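Local atomic coordinates of predicted protease of the collagenase family (Methanopyrus kandleri, PDB entry 5D88), a protein that binds a zinc ion and is probably a peptidase of the U32 family, built on a TIM barrel. Residues C29-H32 / H33-V37; T55-P58 / R59-E62; D97-P100 / S101-T105; S170-E173 / E174-I178. All coordinates share one frame; numbering follows the deposited sequence.

Overall arrangement
The chain folds as a TIM barrel, eight parallel strands closed into a ring. The four contacts come in series along it, and each is local. Contact 1 is built round the short helix 31-34, between strands 23-27 and 43-47. Contact 2 lies in the loop between strand 43-47 and helix 63-75. The two touch, with centres about 13 Å apart, and C29 SG packs on L57 CD1. Contacts 3 and 4 open helices 98-113 and 172-181. Their centres lie about 37 Å apart, on opposite sides of the chain's centre. Contact 2 does not touch the zinc site: the side chain of L56 is about 11 Å from that of the zinc ligand H209.

Contact 1: residues C29-H32 / H33-V37; sequences CSRH and HLDTV
The chi1 of S30, 72°, sets OG between its own backbone N and carbonyl carbon, and from there it reaches forward to H33. H33 sends its ring back the other way, with CG anti to the backbone N (chi1 -160°), and meets C29. S30 is the N-cap of the short helix 31-34. Its OG accepts from H33 N at 2.9 Å. The H33 ring takes the N-H of C29 on ND1, with C29 N 3.1 Å from ND1. That N-H lies in the ring plane, which helps to fix the turn of the imidazole. With ND1 accepting from C29 N, a neutral ring would probably carry its proton on NE2. On the same short helix, R31 pairs with D35, four residues on. NH1 of R31 forms a salt bridge to OD1 of D35, 3.0 Å long. The carboxylate oxygen lies in the guanidinium plane, yet the nitrogen stands above the carboxylate plane; the two planes are 80° apart. A water bridges the second ends. It donates to D35 OD2 at 3.0 Å and accepts a weak bond from R31 NH2. At the close of the turn, H33 O accepts from both T36 N and T36 OG1, the latter at 2.9 Å. D35 OD1 also has a salt bridge to R76, so this carboxylate is shared by two arginines. The helix links strand 23-27 to strand 43-47 of the barrel. R31 and L34 lean on V72 of helix 63-75, and L34 and V37 reach I44 of strand 43-47.

Contact 2: residues T55-P58 / R59-E62; sequences TLLP and RYPE. With ACT (acetate ion), chain C.
Y60 and L57 cross at about a right angle, with the leucine lying over one face of the ring. L57 CB sits 3.7 Å above the ring plane, offset toward the rim, and makes a CH-pi contact. Its CD1 touches Y60 CE2 at 3.8 Å. T55 O lies at the ring edge, in its plane. It takes a hydrogen bond from Y60 OH at 2.7 Å, in the carbonyl plane and on a lone pair. The same OH accepts from L57 N at 2.9 Å. Two bonds thus grip one oxygen, and the phenol closes the chain back on itself. This is an irregular loop of the TIM barrel, running from strand 43-47 to helix 63-75. The ring also packs on F207 and T211 of helix 200-213, the helix that carries the zinc ligand H209. A phenylalanine in place of Y60 would probably leave T55 O and L57 N without their shared hydroxyl partner. On the far side of the loop, L56 N donates to OXT of an acetate at 2.9 Å, an ion probably from the crystallisation liquor. H141, I193 and R204 also bind it. R59 forms a salt bridge to E65 through its guanidinium.

Contact 3: residues D97-P100 / S101-T105; sequences DGYP and SLRST
This is a local contact within the first turns of helix 98-113, where side chains one turn apart meet on the surface of the TIM barrel. The helix belongs to the beta-alpha-beta unit of strands 79-83 and 117-120. Y99 and R103 lie side by side and point the same way. R103 CG rests over one face of the Y99 ring, 3.5 Å above its plane and offset toward the rim, a CH-pi contact. Bends at chi2 (-66°) and chi3 then carry the arginine along the ring to its hydroxyl. There NH1 donates to Y99 OH at 3.0 Å, with the ring and guanidinium planes 85° apart. NE of R103 is hydrogen-bonded to Y133 OH, so two tyrosine hydroxyls hold one guanidinium. Replacing Y99 by an alanine would probably leave the R103 methylenes without the ring they lie on and NH1 without its hydroxyl partner. Helix 123-132 flanks this face: Y99 meets Y124, and R103 meets V128 and E132. At the start of the helix, D97 O takes two bonds from S101. The backbone N is one donor; OG is the other, 3.0 Å from D97 O and above the carbonyl plane.

Contact 4: residues S170-E173 / E174-I178; sequences SNEE and EVSAI
N171 lays its amide across the side chain of E174, with CG of N171 3.7 Å from both CB and CG of the glutamate. The two side chains run obliquely to each other, and their flat ends are turned 39° apart. N171 is the N-cap of helix 172-181. With CG anti to the backbone N (chi1 -166°), OD1 swings over the first turn and accepts from E174 N at 3.1 Å. The bond is fairly straight at hydrogen, 163°, but the donor stands well above the plane of the amide carbonyl. N171 ND2 lies 3.1 Å from E174 OE2. The main chain then takes over, with V175 N bonded to N171 O. A second side-chain link starts one residue on and spans one turn, from E172 to S176. E172 bends at chi2 and brings OE2 to S176 OG, which donates to it at 2.8 Å on the anti side of the carboxylate. This helix joins strands 161-163 and 185-190 of the TIM barrel, and V175 packs inward on L186 and F242. E172, E173 and E174 set three acidic groups in the first turn, where their negative charge would probably interact well with the positive end of the helix dipole.

Contact 1: residues C29-H32 / H33-V37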
loop_
_atom_site.group_PDB
_atom_site.type_symbol
_atom_site.label_atom_id
_atom_site.label_comp_id
_atom_site.label_asym_id
_atom_site.label_seq_id
_atom_site.Cartn_x
_atom_site.Cartn_y
_atom_site.Cartn_z
ATOM N N CYS A 29 17.578 -15.741 -6.888
ATOM C CA CYS A 29 17.601 -14.562 -7.747
ATOM C C CYS A 29 18.548 -14.687 -8.918
ATOM O O CYS A 29 18.605 -13.767 -9.750
ATOM C CB CYS A 29 17.992 -13.315 -6.955
ATOM S SG CYS A 29 16.806 -12.890 -5.726
ATOM N N SER A 30 19.292 -15.780 -9.010
ATOM C CA SER A 30 20.257 -15.952 -10.085
ATOM C C SER A 30 20.568 -17.430 -10.215
ATOM O O SER A 30 20.370 -18.210 -9.282
ATOM C CB SER A 30 21.549 -15.165 -9.832
ATOM O OG SER A 30 22.315 -15.766 -8.807
ATOM N N ARG A 31 21.057 -17.802 -11.396
ATOM C CA ARG A 31 21.529 -19.163 -11.597
ATOM C C ARG A 31 22.583 -19.538 -10.557
ATOM O O ARG A 31 22.611 -20.674 -10.075
ATOM C CB ARG A 31 22.080 -19.307 -13.015
ATOM C CG ARG A 31 22.759 -20.636 -13.277
ATOM C CD ARG A 31 21.755 -21.771 -13.261
ATOM N NE ARG A 31 22.398 -23.052 -13.513
ATOM C CZ ARG A 31 23.025 -23.768 -12.587
ATOM N NH1 ARG A 31 23.101 -23.326 -11.333
ATOM N NH2 ARG A 31 23.577 -24.930 -12.915
ATOM N N HIS A 32 23.458 -18.600 -10.191
ATOM C CA HIS A 32 24.495 -18.934 -9.220
ATOM C C HIS A 32 23.916 -19.121 -7.819
ATOM O O HIS A 32 24.362 -19.996 -7.070
ATOM C CB HIS A 32 25.578 -17.854 -9.211
ATOM C CG HIS A 32 26.584 -18.036 -8.120
ATOM N ND1 HIS A 32 27.499 -19.067 -8.119
ATOM C CD2 HIS A 32 26.806 -17.332 -6.985
ATOM C CE1 HIS A 32 28.251 -18.983 -7.035
ATOM N NE2 HIS A 32 27.853 -17.937 -6.333
ATOM N N HIS A 33 22.951 -18.278 -7.439
ATOM C CA HIS A 33 22.265 -18.377 -6.151
ATOM C C HIS A 33 21.652 -19.760 -5.952
ATOM O O HIS A 33 21.567 -20.248 -4.817
ATOM C CB HIS A 33 21.180 -17.287 -6.108
ATOM C CG HIS A 33 20.687 -16.909 -4.738
ATOM N ND1 HIS A 33 19.499 -16.221 -4.551
ATOM C CD2 HIS A 33 21.224 -17.072 -3.504
ATOM C CE1 HIS A 33 19.315 -16.005 -3.261
ATOM N NE2 HIS A 33 20.351 -16.506 -2.601
ATOM N N LEU A 34 21.223 -20.398 -7.042
ATOM C CA LEU A 34 20.597 -21.714 -6.962
ATOM C C LEU A 34 21.532 -22.746 -6.352
ATOM O O LEU A 34 21.084 -23.655 -5.643
ATOM C CB LEU A 34 20.158 -22.168 -8.357
ATOM C CG LEU A 34 19.430 -23.511 -8.466
ATOM C CD1 LEU A 34 18.184 -23.529 -7.584
ATOM C CD2 LEU A 34 19.054 -23.826 -9.929
ATOM N N ASP A 35 22.833 -22.638 -6.633
ATOM C CA ASP A 35 23.790 -23.620 -6.141
ATOM C C ASP A 35 23.940 -23.590 -4.624
ATOM O O ASP A 35 24.532 -24.518 -4.068
ATOM C CB ASP A 35 25.166 -23.398 -6.777
ATOM C CG ASP A 35 25.225 -23.812 -8.240
ATOM O OD1 ASP A 35 24.242 -24.364 -8.783
ATOM O OD2 ASP A 35 26.288 -23.591 -8.851
ATOM N N THR A 36 23.451 -22.550 -3.949
ATOM C CA THR A 36 23.556 -22.439 -2.495
ATOM C C THR A 36 22.312 -22.938 -1.767
ATOM O O THR A 36 22.315 -23.028 -0.533
ATOM C CB THR A 36 23.816 -20.982 -2.090
ATOM O OG1 THR A 36 22.586 -20.242 -2.126
ATOM C CG2 THR A 36 24.846 -20.333 -3.031
ATOM N N VAL A 37 21.262 -23.260 -2.491
ATOM C CA VAL A 37 20.045 -23.780 -1.869
ATOM C C VAL A 37 20.346 -25.143 -1.262
ATOM O O VAL A 37 20.919 -26.006 -1.949
ATOM C CB VAL A 37 18.930 -23.881 -2.904
ATOM C CG1 VAL A 37 17.698 -24.592 -2.309
ATOM C CG2 VAL A 37 18.576 -22.498 -3.413
HETATM O O HOH W 1 26.089 -25.293 -11.299
#

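Contact 2: residues T55-P58 / R59-E62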
loop_
_atom_site.group_PDB
_atom_site.type_symbol
_atom_site.label_atom_id
_atom_site.label_comp_id
_atom_site.label_asym_id
_atom_site.label_seq_id
_atom_site.Cartn_x
_atom_site.Cartn_y
_atom_site.Cartn_z
ATOM N N THR A 55 8.625 -7.378 -3.461
ATOM C CA THR A 55 9.665 -7.743 -2.510
ATOM C C THR A 55 10.956 -7.031 -2.897
ATOM O O THR A 55 11.308 -6.964 -4.076
ATOM C CB THR A 55 9.847 -9.262 -2.503
ATOM O OG1 THR A 55 8.705 -9.882 -1.884
ATOM C CG2 THR A 55 11.048 -9.687 -1.706
ATOM N N LEU A 56 11.635 -6.479 -1.893
ATOM C CA LEU A 56 12.812 -5.628 -2.082
ATOM C C LEU A 56 14.068 -6.490 -2.047
ATOM O O LEU A 56 14.467 -6.989 -0.980
ATOM C CB LEU A 56 12.865 -4.540 -1.011
ATOM C CG LEU A 56 11.645 -3.617 -0.898
ATOM C CD1 LEU A 56 11.800 -2.598 0.215
ATOM C CD2 LEU A 56 11.362 -2.911 -2.223
ATOM N N LEU A 57 14.730 -6.603 -3.189
ATOM C CA LEU A 57 15.844 -7.517 -3.370
ATOM C C LEU A 57 17.107 -6.809 -3.823
ATOM O O LEU A 57 17.047 -5.703 -4.369
ATOM C CB LEU A 57 15.497 -8.588 -4.407
ATOM C CG LEU A 57 14.278 -9.406 -4.031
ATOM C CD1 LEU A 57 13.966 -10.383 -5.152
ATOM C CD2 LEU A 57 14.490 -10.129 -2.696
ATOM N N PRO A 58 18.272 -7.446 -3.625
ATOM C CA PRO A 58 19.544 -6.895 -4.138
ATOM C C PRO A 58 19.676 -6.944 -5.645
ATOM O O PRO A 58 20.455 -6.176 -6.220
ATOM C CB PRO A 58 20.608 -7.798 -3.500
ATOM C CG PRO A 58 19.937 -8.687 -2.577
ATOM C CD PRO A 58 18.464 -8.669 -2.836
ATOM N N ARG A 59 18.999 -7.883 -6.289
ATOM C CA ARG A 59 19.065 -8.028 -7.733
ATOM C C ARG A 59 17.840 -8.813 -8.161
ATOM O O ARG A 59 17.286 -9.593 -7.384
ATOM C CB ARG A 59 20.341 -8.730 -8.212
ATOM C CG ARG A 59 20.333 -10.268 -8.102
ATOM C CD ARG A 59 21.458 -10.930 -8.934
ATOM N NE ARG A 59 21.470 -10.465 -10.324
ATOM C CZ ARG A 59 20.943 -11.101 -11.376
ATOM N NH1 ARG A 59 20.324 -12.280 -11.257
ATOM N NH2 ARG A 59 21.028 -10.532 -12.576
ATOM N N TYR A 60 17.425 -8.580 -9.395
ATOM C CA TYR A 60 16.235 -9.204 -9.963
ATOM C C TYR A 60 16.642 -9.856 -11.275
ATOM O O TYR A 60 17.299 -9.208 -12.107
ATOM C CB TYR A 60 15.124 -8.181 -10.204
ATOM C CG TYR A 60 14.605 -7.539 -8.955
ATOM C CD1 TYR A 60 15.300 -6.488 -8.346
ATOM C CD2 TYR A 60 13.413 -7.966 -8.385
ATOM C CE1 TYR A 60 14.822 -5.885 -7.199
ATOM C CE2 TYR A 60 12.928 -7.374 -7.210
ATOM C CZ TYR A 60 13.643 -6.336 -6.629
ATOM O OH TYR A 60 13.186 -5.720 -5.483
ATOM N N PRO A 61 16.298 -11.117 -11.502
ATOM C CA PRO A 61 16.789 -11.805 -12.701
ATOM C C PRO A 61 16.029 -11.374 -13.936
ATOM O O PRO A 61 14.822 -11.127 -13.880
ATOM C CB PRO A 61 16.526 -13.282 -12.396
ATOM C CG PRO A 61 15.413 -13.273 -11.424
ATOM C CD PRO A 61 15.584 -12.025 -10.599
ATOM N N GLU A 62 16.751 -11.292 -15.055
ATOM C CA GLU A 62 16.137 -11.083 -16.356
ATOM C C GLU A 62 15.414 -12.343 -16.794
ATOM O O GLU A 62 15.634 -13.431 -16.268
ATOM C CB GLU A 62 17.188 -10.710 -17.409
ATOM C CG GLU A 62 18.137 -9.619 -16.957
ATOM C CD GLU A 62 18.117 -8.413 -17.843
ATOM O OE1 GLU A 62 17.921 -8.567 -19.067
ATOM O OE2 GLU A 62 18.298 -7.298 -17.305
HETATM C C ACT C . 10.930 -7.351 1.629
HETATM O O ACT C . 10.213 -7.715 2.593
HETATM O OXT ACT C . 10.364 -6.666 0.746
HETATM C CH3 ACT C . 12.393 -7.691 1.559
#

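Contact 3: residues D97-P100 / S101-T105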
loop_
_atom_site.group_PDB
_atom_site.type_symbol
_atom_site.label_atom_id
_atom_site.label_comp_id
_atom_site.label_asym_id
_atom_site.label_seq_id
_atom_site.Cartn_x
_atom_site.Cartn_y
_atom_site.Cartn_z
ATOM N N ASP A 97 -7.926 -4.152 -22.155
ATOM C CA ASP A 97 -6.748 -4.984 -22.378
ATOM C C ASP A 97 -6.245 -5.650 -21.109
ATOM O O ASP A 97 -5.477 -6.610 -21.200
ATOM C CB ASP A 97 -5.591 -4.161 -22.937
ATOM C CG ASP A 97 -5.875 -3.613 -24.303
ATOM O OD1 ASP A 97 -6.828 -4.094 -24.952
ATOM O OD2 ASP A 97 -5.134 -2.701 -24.734
ATOM N N GLY A 98 -6.617 -5.146 -19.935
ATOM C CA GLY A 98 -5.999 -5.633 -18.715
ATOM C C GLY A 98 -6.215 -7.116 -18.482
ATOM O O GLY A 98 -5.283 -7.833 -18.092
ATOM N N TYR A 99 -7.448 -7.602 -18.691
ATOM C CA TYR A 99 -7.700 -9.017 -18.413
ATOM C C TYR A 99 -6.951 -9.915 -19.384
ATOM O O TYR A 99 -6.278 -10.854 -18.926
ATOM C CB TYR A 99 -9.204 -9.306 -18.392
ATOM C CG TYR A 99 -9.517 -10.718 -17.957
ATOM C CD1 TYR A 99 -9.503 -11.066 -16.620
ATOM C CD2 TYR A 99 -9.811 -11.712 -18.880
ATOM C CE1 TYR A 99 -9.780 -12.362 -16.209
ATOM C CE2 TYR A 99 -10.086 -13.012 -18.474
ATOM C CZ TYR A 99 -10.069 -13.330 -17.130
ATOM O OH TYR A 99 -10.342 -14.620 -16.689
ATOM N N PRO A 100 -6.996 -9.698 -20.698
ATOM C CA PRO A 100 -6.171 -10.541 -21.581
ATOM C C PRO A 100 -4.686 -10.479 -21.265
ATOM O O PRO A 100 -4.004 -11.511 -21.361
ATOM C CB PRO A 100 -6.480 -9.989 -22.979
ATOM C CG PRO A 100 -7.821 -9.386 -22.859
ATOM C CD PRO A 100 -7.925 -8.845 -21.457
ATOM N N SER A 101 -4.156 -9.298 -20.909
ATOM C CA SER A 101 -2.741 -9.201 -20.534
ATOM C C SER A 101 -2.435 -10.066 -19.331
ATOM O O SER A 101 -1.388 -10.722 -19.276
ATOM C CB SER A 101 -2.349 -7.758 -20.213
ATOM O OG SER A 101 -2.452 -6.953 -21.364
ATOM N N LEU A 102 -3.319 -10.038 -18.338
ATOM C CA LEU A 102 -3.126 -10.839 -17.137
ATOM C C LEU A 102 -3.151 -12.322 -17.467
ATOM O O LEU A 102 -2.294 -13.084 -17.018
ATOM C CB LEU A 102 -4.204 -10.495 -16.111
ATOM C CG LEU A 102 -4.208 -11.336 -14.842
ATOM C CD1 LEU A 102 -2.838 -11.242 -14.131
ATOM C CD2 LEU A 102 -5.325 -10.879 -13.938
ATOM N N ARG A 103 -4.132 -12.753 -18.261
ATOM C CA ARG A 103 -4.211 -14.165 -18.601
ATOM C C ARG A 103 -2.999 -14.590 -19.414
ATOM O O ARG A 103 -2.508 -15.711 -19.261
ATOM C CB ARG A 103 -5.504 -14.468 -19.368
ATOM C CG ARG A 103 -6.778 -14.211 -18.588
ATOM C CD ARG A 103 -6.921 -15.159 -17.403
ATOM N NE ARG A 103 -6.790 -16.542 -17.834
ATOM C CZ ARG A 103 -7.804 -17.311 -18.215
ATOM N NH1 ARG A 103 -9.053 -16.857 -18.193
ATOM N NH2 ARG A 103 -7.571 -18.548 -18.613
ATOM N N SER A 104 -2.505 -13.716 -20.299
ATOM C CA SER A 104 -1.293 -14.056 -21.039
ATOM C C SER A 104 -0.123 -14.299 -20.097
ATOM O O SER A 104 0.668 -15.232 -20.296
ATOM C CB SER A 104 -0.936 -12.952 -22.020
ATOM O OG SER A 104 0.088 -13.416 -22.847
ATOM N N THR A 105 0.021 -13.445 -19.088
ATOM C CA THR A 105 1.085 -13.602 -18.094
ATOM C C THR A 105 0.925 -14.904 -17.313
ATOM O O THR A 105 1.887 -15.662 -17.139
ATOM C CB THR A 105 1.088 -12.392 -17.158
ATOM O OG1 THR A 105 1.438 -11.225 -17.902
ATOM C CG2 THR A 105 2.107 -12.546 -16.009
#

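Contact 4: residues S170-E173 / E174-I178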
loop_
_atom_site.group_PDB
_atom_site.type_symbol
_atom_site.label_atom_id
_atom_site.label_comp_id
_atom_site.label_asym_id
_atom_site.label_seq_id
_atom_site.Cartn_x
_atom_site.Cartn_y
_atom_site.Cartn_z
ATOM N N SER A 170 6.951 -14.426 15.364
ATOM C CA SER A 170 7.167 -15.048 16.667
ATOM C C SER A 170 5.959 -14.889 17.577
ATOM O O SER A 170 6.083 -15.056 18.794
ATOM C CB SER A 170 8.405 -14.468 17.367
ATOM O OG SER A 170 9.604 -14.806 16.704
ATOM N N ASN A 171 4.795 -14.588 17.023
ATOM C CA ASN A 171 3.638 -14.185 17.813
ATOM C C ASN A 171 2.646 -15.346 17.847
ATOM O O ASN A 171 1.800 -15.487 16.964
ATOM C CB ASN A 171 3.012 -12.915 17.241
ATOM C CG ASN A 171 2.031 -12.276 18.206
ATOM O OD1 ASN A 171 1.346 -12.968 18.947
ATOM N ND2 ASN A 171 1.959 -10.956 18.197
ATOM N N GLU A 172 2.734 -16.167 18.901
ATOM C CA GLU A 172 1.889 -17.358 18.961
ATOM C C GLU A 172 0.414 -16.986 19.023
ATOM O O GLU A 172 -0.417 -17.597 18.341
ATOM C CB GLU A 172 2.270 -18.227 20.159
ATOM C CG GLU A 172 1.493 -19.544 20.234
ATOM C CD GLU A 172 0.246 -19.483 21.126
ATOM O OE1 GLU A 172 0.345 -19.015 22.285
ATOM O OE2 GLU A 172 -0.836 -19.923 20.668
ATOM N N GLU A 173 0.074 -15.982 19.831
ATOM C CA GLU A 173 -1.322 -15.596 20.018
ATOM C C GLU A 173 -1.949 -15.157 18.702
ATOM O O GLU A 173 -3.068 -15.562 18.362
ATOM C CB GLU A 173 -1.393 -14.470 21.042
ATOM C CG GLU A 173 -2.777 -14.053 21.485
ATOM C CD GLU A 173 -2.749 -12.756 22.296
ATOM O OE1 GLU A 173 -2.794 -11.665 21.678
ATOM O OE2 GLU A 173 -2.655 -12.825 23.543
ATOM N N GLU A 174 -1.248 -14.310 17.954
ATOM C CA GLU A 174 -1.838 -13.764 16.741
ATOM C C GLU A 174 -1.840 -14.790 15.613
ATOM O O GLU A 174 -2.800 -14.862 14.836
ATOM C CB GLU A 174 -1.115 -12.477 16.353
ATOM C CG GLU A 174 -1.412 -11.363 17.361
ATOM C CD GLU A 174 -0.759 -10.018 17.053
ATOM O OE1 GLU A 174 -0.373 -9.765 15.891
ATOM O OE2 GLU A 174 -0.640 -9.202 17.993
ATOM N N VAL A 175 -0.805 -15.623 15.519
ATOM C CA VAL A 175 -0.852 -16.682 14.520
ATOM C C VAL A 175 -1.974 -17.655 14.851
ATOM O O VAL A 175 -2.682 -18.132 13.959
ATOM C CB VAL A 175 0.512 -17.383 14.404
ATOM C CG1 VAL A 175 0.407 -18.647 13.544
ATOM C CG2 VAL A 175 1.530 -16.416 13.807
ATOM N N SER A 176 -2.179 -17.936 16.144
ATOM C CA SER A 176 -3.245 -18.844 16.554
ATOM C C SER A 176 -4.609 -18.293 16.200
ATOM O O SER A 176 -5.501 -19.047 15.799
ATOM C CB SER A 176 -3.182 -19.095 18.055
ATOM O OG SER A 176 -2.312 -20.159 18.309
ATOM N N ALA A 177 -4.805 -16.990 16.393
ATOM C CA ALA A 177 -6.070 -16.370 16.024
ATOM C C ALA A 177 -6.341 -16.528 14.534
ATOM O O ALA A 177 -7.487 -16.741 14.127
ATOM C CB ALA A 177 -6.060 -14.892 16.413
ATOM N N ILE A 178 -5.300 -16.424 13.704
ATOM C CA ILE A 178 -5.476 -16.632 12.266
ATOM C C ILE A 178 -5.842 -18.087 11.980
ATOM O O ILE A 178 -6.771 -18.363 11.218
ATOM C CB ILE A 178 -4.218 -16.192 11.493
ATOM C CG1 ILE A 178 -4.100 -14.654 11.503
ATOM C CG2 ILE A 178 -4.277 -16.681 10.053
ATOM C CD1 ILE A 178 -2.733 -14.088 11.087
#